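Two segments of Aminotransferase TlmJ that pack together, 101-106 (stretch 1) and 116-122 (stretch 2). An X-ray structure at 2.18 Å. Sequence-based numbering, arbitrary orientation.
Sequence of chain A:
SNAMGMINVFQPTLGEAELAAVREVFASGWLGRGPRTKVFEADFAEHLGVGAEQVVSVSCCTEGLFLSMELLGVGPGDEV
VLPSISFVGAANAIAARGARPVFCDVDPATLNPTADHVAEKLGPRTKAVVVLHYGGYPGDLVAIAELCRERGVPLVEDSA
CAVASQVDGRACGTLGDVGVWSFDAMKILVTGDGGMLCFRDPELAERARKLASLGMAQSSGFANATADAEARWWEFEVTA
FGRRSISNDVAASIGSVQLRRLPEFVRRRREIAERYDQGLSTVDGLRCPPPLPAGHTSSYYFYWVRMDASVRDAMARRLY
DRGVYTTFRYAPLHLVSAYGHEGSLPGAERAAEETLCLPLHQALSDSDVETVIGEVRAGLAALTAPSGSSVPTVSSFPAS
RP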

# COMPACT_ATOMS: atom_id res chain seq x y z
N PRO A 101 -7.87 -16.54 15.08
CA PRO A 101 -8.51 -17.10 13.88
C PRO A 101 -8.95 -18.53 14.13
O PRO A 101 -8.13 -19.39 14.49
CB PRO A 101 -7.40 -17.02 12.82
CG PRO A 101 -6.33 -16.14 13.41
CD PRO A 101 -6.44 -16.31 14.89
N VAL A 102 -10.23 -18.80 13.94
CA VAL A 102 -10.82 -20.12 14.16
C VAL A 102 -11.15 -20.71 12.80
O VAL A 102 -12.11 -20.29 12.15
CB VAL A 102 -12.06 -20.05 15.06
CG1 VAL A 102 -12.67 -21.43 15.23
CG2 VAL A 102 -11.69 -19.46 16.41
N PHE A 103 -10.35 -21.69 12.37
CA PHE A 103 -10.48 -22.23 11.03
C PHE A 103 -11.58 -23.28 10.95
O PHE A 103 -11.72 -24.12 11.84
CB PHE A 103 -9.15 -22.83 10.57
CG PHE A 103 -8.04 -21.82 10.48
CD1 PHE A 103 -8.06 -20.82 9.53
CD2 PHE A 103 -6.96 -21.88 11.36
CE1 PHE A 103 -7.04 -19.89 9.44
CE2 PHE A 103 -5.94 -20.96 11.28
CZ PHE A 103 -5.98 -19.96 10.33
N CYS A 104 -12.37 -23.22 9.88
CA CYS A 104 -13.40 -24.21 9.61
C CYS A 104 -13.04 -25.01 8.36
O CYS A 104 -12.20 -24.61 7.56
CB CYS A 104 -14.77 -23.55 9.44
SG CYS A 104 -15.01 -22.64 7.90
N ASP A 105 -13.70 -26.15 8.22
CA ASP A 105 -13.42 -27.07 7.13
C ASP A 105 -14.05 -26.59 5.83
O ASP A 105 -14.77 -25.58 5.79
CB ASP A 105 -13.91 -28.47 7.49
CG ASP A 105 -13.01 -29.56 6.94
OD1 ASP A 105 -12.19 -29.25 6.05
OD2 ASP A 105 -13.12 -30.72 7.40
N VAL A 106 -13.77 -27.31 4.74
CA VAL A 106 -14.30 -26.98 3.42
C VAL A 106 -14.76 -28.26 2.73
O VAL A 106 -14.34 -29.37 3.08
CB VAL A 106 -13.26 -26.26 2.52
CG1 VAL A 106 -12.82 -24.94 3.15
CG2 VAL A 106 -12.07 -27.17 2.25
N ASP A 116 -22.82 -25.33 7.22
CA ASP A 116 -22.63 -26.23 8.35
C ASP A 116 -21.19 -26.20 8.86
O ASP A 116 -20.96 -26.31 10.07
CB ASP A 116 -23.02 -27.66 7.96
CG ASP A 116 -24.52 -27.83 7.82
OD1 ASP A 116 -25.27 -27.11 8.51
OD2 ASP A 116 -24.96 -28.69 7.03
N HIS A 117 -20.22 -26.05 7.96
CA HIS A 117 -18.83 -25.95 8.38
C HIS A 117 -18.59 -24.69 9.20
O HIS A 117 -17.88 -24.74 10.22
CB HIS A 117 -17.91 -25.97 7.15
CG HIS A 117 -17.76 -27.33 6.53
ND1 HIS A 117 -17.56 -27.51 5.18
CD2 HIS A 117 -17.78 -28.56 7.08
CE1 HIS A 117 -17.47 -28.81 4.93
NE2 HIS A 117 -17.60 -29.47 6.06
N VAL A 118 -19.16 -23.56 8.78
CA VAL A 118 -19.00 -22.33 9.53
C VAL A 118 -19.71 -22.44 10.88
O VAL A 118 -19.17 -22.03 11.91
CB VAL A 118 -19.53 -21.13 8.71
CG1 VAL A 118 -19.32 -19.83 9.48
CG2 VAL A 118 -18.84 -21.07 7.36
N ALA A 119 -20.92 -23.00 10.89
CA ALA A 119 -21.70 -23.08 12.12
C ALA A 119 -20.99 -23.91 13.18
O ALA A 119 -21.11 -23.61 14.38
CB ALA A 119 -23.08 -23.66 11.83
N GLU A 120 -20.25 -24.94 12.77
CA GLU A 120 -19.58 -25.80 13.74
C GLU A 120 -18.47 -25.07 14.49
O GLU A 120 -18.05 -25.54 15.55
CB GLU A 120 -19.01 -27.04 13.04
CG GLU A 120 -18.65 -28.18 13.98
CD GLU A 120 -17.90 -29.29 13.28
OE1 GLU A 120 -17.63 -29.17 12.07
OE2 GLU A 120 -17.57 -30.30 13.95
N LYS A 121 -18.00 -23.95 13.97
CA LYS A 121 -16.96 -23.17 14.63
C LYS A 121 -17.48 -21.89 15.26
O LYS A 121 -16.70 -21.16 15.88
CB LYS A 121 -15.84 -22.83 13.63
CG LYS A 121 -15.17 -24.06 13.02
CD LYS A 121 -14.51 -24.92 14.08
CE LYS A 121 -13.88 -26.16 13.47
NZ LYS A 121 -13.26 -27.03 14.51
N LEU A 122 -18.77 -21.59 15.12
CA LEU A 122 -19.34 -20.42 15.77
C LEU A 122 -19.44 -20.64 17.27
O LEU A 122 -19.76 -21.74 17.73
CB LEU A 122 -20.72 -20.10 15.19
CG LEU A 122 -20.80 -19.71 13.72
CD1 LEU A 122 -22.24 -19.43 13.33
CD2 LEU A 122 -19.91 -18.51 13.43
O HOH W 1 -15.63 -26.68 10.27

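The end of a β-strand (101-104) and the loop residues that follow it pack against a helix that includes 116-119 and a type I turn from Ala119 to Leu122, burying 340 Å² in all. No direct hydrogen bond links the two stretches; they meet through van der Waals packing of side chains on side chains and backbone, plus one bridging water. The nearest CA atoms are those of Asp105 and His117, 5.7 Å apart. Asp116 is exposed and makes no contact, but its carbonyl O accepts a hydrogen bond from Glu120 N (3.1 Å), four residues on. His117 and Lys121 have the most surface covered, 75 and 74 Å². The His117 ring lies against the chain at Asp105 and Val106, with Asp105 CB 4.0 Å from the ring centroid and 15° off the ring normal, a CH-π contact over the face; His117 CE1 also reaches Val106 C at 3.5 Å. Although His117 ND1 is 3.4 Å from Asp105 O, the angle is too poor for a hydrogen bond. The carbonyl of His117 faces the strand end: its O touches Cys104 CB at 3.4 Å and accepts from a water (3.0 Å), which in turn accepts from Asp105 N (2.9 Å), so both polar backbone groups are satisfied without meeting. Asp105 OD1 takes the next amide, Val106 N, at 2.8 Å, a hydrogen bond within the loop. Val118 points its CA-to-CB bond away, yet its CG2 still makes an apolar contact with Cys104 SG at 4.2 Å. Ala119 begins the type I β-turn that ends at Leu122, with Leu122 N bonded to Ala119 O (3.2 Å); neither residue touches the strand. Within this turn Lys121 points toward the strand and passes its aliphatic chain across it: CB meets Val102 CG1 at 3.8 Å, CG meets Cys104 CB at 3.6 Å, and CE approaches Phe103 O at 3.4 Å. The methylenes thus pack on Val102, Phe103 and Cys104 through van der Waals contact.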